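Long-range contact in 2-keto acid:ferredoxin oxidoreductase subunit alpha (PDB 1YD7), which probably catalyses, as part of a four-subunit enzyme, the ferredoxin-dependent oxidative decarboxylation of 2-oxoglutarate to succinyl-CoA: residues Ser158-Ala163 with Met192-Tyr197. Numbering follows the deposited sequence.
Sequences STVQEA and MRERVY
With CG anti to the backbone N (chi1 163°) and an extended chain beyond it, Glu194 reaches from its strand to the first turn of helix 160-177, where its carboxylate meets Val160 and Gln161. Glu194 OE1 accepts a weak hydrogen bond from Gln161 N at 3.3 Å and also lies near Val160 N, so the negative charge sits beside amides at the helix N-terminus, whose dipole would probably stabilise it. Just before this turn, Thr159 holds its hydroxyl between backbone N and carbonyl carbon (chi1 72°), and OG1 caps the helix by accepting from Glu162 N at 3.1 Å. An alanine in place of Thr159 would probably leave Glu162 N without its capping acceptor and the first turn less firmly fixed. Glu162 answers with its own carboxylate: OE1 takes Ser158 N at 2.8 Å, nearly in line with its C-O bond, and Ser158 OG from above the carboxylate plane.

Apolar contacts lie on both sides of Glu194 along the chain. Val160 CG2 packs 3.7 Å from CB of the selenomethionine Met192, the two side chains running past each other in opposite directions, while Val160 CG1 approaches Val196 CG1 at 4.2 Å. Gln161 places its amide by Val196 and next to three waters: OE1 is bridged to Tyr197 N and to Glu194 OE2, and NE2, also bonded to Asp165, reaches Tyr197 O through the third.

Val160 also touches Ala28 of helix 25-36, and Val196 touches Ile23 of strand 19-24. The contact thus joins an N-capped helix flanking the parallel sheet of this thiamine-diphosphate-binding-type alpha/beta fold to a separate two-stranded antiparallel ribbon, 19-24 with 193-198.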
# COMPACT_ATOMS: atom_id res chain seq x y z
N SER A 158 1.71 -7.63 12.18
CA SER A 158 2.64 -7.62 13.33
C SER A 158 4.00 -8.22 12.98
O SER A 158 4.94 -8.06 13.73
CB SER A 158 2.02 -8.38 14.51
OG SER A 158 1.85 -9.74 14.15
N THR A 159 4.07 -8.89 11.84
CA THR A 159 5.30 -9.41 11.29
C THR A 159 5.47 -8.99 9.82
O THR A 159 4.52 -8.49 9.17
CB THR A 159 5.32 -10.93 11.33
OG1 THR A 159 4.41 -11.46 10.35
CG2 THR A 159 4.90 -11.44 12.71
N VAL A 160 6.69 -9.21 9.31
CA VAL A 160 7.05 -8.92 7.92
C VAL A 160 6.24 -9.78 6.97
O VAL A 160 5.78 -9.29 5.94
CB VAL A 160 8.56 -9.09 7.64
CG1 VAL A 160 8.90 -8.88 6.19
CG2 VAL A 160 9.40 -8.13 8.49
N GLN A 161 6.07 -11.07 7.30
CA GLN A 161 5.20 -11.97 6.53
C GLN A 161 3.77 -11.41 6.41
O GLN A 161 3.18 -11.41 5.34
CB GLN A 161 5.15 -13.35 7.17
CG GLN A 161 4.29 -14.39 6.42
CD GLN A 161 4.87 -14.75 5.09
OE1 GLN A 161 6.02 -15.18 5.01
NE2 GLN A 161 4.09 -14.59 4.03
N GLU A 162 3.24 -10.91 7.53
CA GLU A 162 1.92 -10.29 7.56
C GLU A 162 1.85 -8.95 6.82
O GLU A 162 0.83 -8.65 6.22
CB GLU A 162 1.46 -10.11 9.00
CG GLU A 162 1.08 -11.42 9.63
CD GLU A 162 0.51 -11.26 11.02
OE1 GLU A 162 0.67 -10.18 11.62
OE2 GLU A 162 -0.13 -12.23 11.50
N ALA A 163 2.91 -8.15 6.88
CA ALA A 163 3.01 -6.95 6.05
C ALA A 163 2.85 -7.30 4.56
O ALA A 163 2.08 -6.66 3.84
CB ALA A 163 4.29 -6.21 6.29
N MSE A 192 11.51 -4.28 11.03
CA MSE A 192 11.80 -5.69 11.25
C MSE A 192 12.27 -6.28 9.96
O MSE A 192 11.83 -5.84 8.90
CB MSE A 192 10.56 -6.48 11.60
CG MSE A 192 9.90 -6.09 12.85
SE MSE A 192 8.54 -7.39 13.32
CE MSE A 192 7.83 -6.32 14.75
N ARG A 193 13.10 -7.32 10.06
CA ARG A 193 13.67 -8.01 8.91
C ARG A 193 13.33 -9.46 9.05
O ARG A 193 13.48 -10.01 10.13
CB ARG A 193 15.19 -7.89 8.88
CG ARG A 193 15.72 -6.54 8.52
CD ARG A 193 17.26 -6.51 8.46
NE ARG A 193 17.75 -5.16 8.23
CZ ARG A 193 17.77 -4.21 9.16
NH1 ARG A 193 17.32 -4.46 10.40
NH2 ARG A 193 18.23 -3.00 8.86
N GLU A 194 12.87 -10.09 7.98
CA GLU A 194 12.51 -11.50 8.04
C GLU A 194 12.66 -12.05 6.66
O GLU A 194 12.51 -11.31 5.68
CB GLU A 194 11.07 -11.67 8.55
CG GLU A 194 10.46 -13.04 8.27
CD GLU A 194 9.03 -13.25 8.81
OE1 GLU A 194 8.37 -12.32 9.38
OE2 GLU A 194 8.57 -14.41 8.64
N ARG A 195 12.99 -13.34 6.57
CA ARG A 195 13.14 -14.01 5.28
C ARG A 195 11.77 -14.53 4.87
O ARG A 195 11.19 -15.37 5.56
CB ARG A 195 14.14 -15.16 5.38
CG ARG A 195 14.51 -15.83 4.06
CD ARG A 195 15.66 -16.86 4.29
NE ARG A 195 16.13 -17.44 3.03
CZ ARG A 195 15.99 -18.70 2.67
NH1 ARG A 195 15.47 -19.60 3.49
NH2 ARG A 195 16.41 -19.08 1.47
N VAL A 196 11.24 -14.00 3.77
CA VAL A 196 9.93 -14.40 3.30
C VAL A 196 9.99 -14.78 1.83
O VAL A 196 10.69 -14.15 1.02
CB VAL A 196 8.83 -13.31 3.54
CG1 VAL A 196 8.79 -12.89 4.99
CG2 VAL A 196 9.05 -12.13 2.68
N TYR A 197 9.25 -15.83 1.52
CA TYR A 197 9.00 -16.24 0.16
C TYR A 197 8.12 -15.19 -0.57
O TYR A 197 6.99 -14.89 -0.15
CB TYR A 197 8.36 -17.64 0.13
CG TYR A 197 8.10 -18.08 -1.28
CD1 TYR A 197 9.15 -18.44 -2.11
CD2 TYR A 197 6.82 -18.07 -1.81
CE1 TYR A 197 8.93 -18.79 -3.43
CE2 TYR A 197 6.59 -18.46 -3.14
CZ TYR A 197 7.64 -18.81 -3.94
OH TYR A 197 7.44 -19.16 -5.28
O HOH W 1 5.10 -15.55 1.35
O HOH W 2 7.37 -16.94 3.69
O HOH W 3 7.55 -16.44 7.36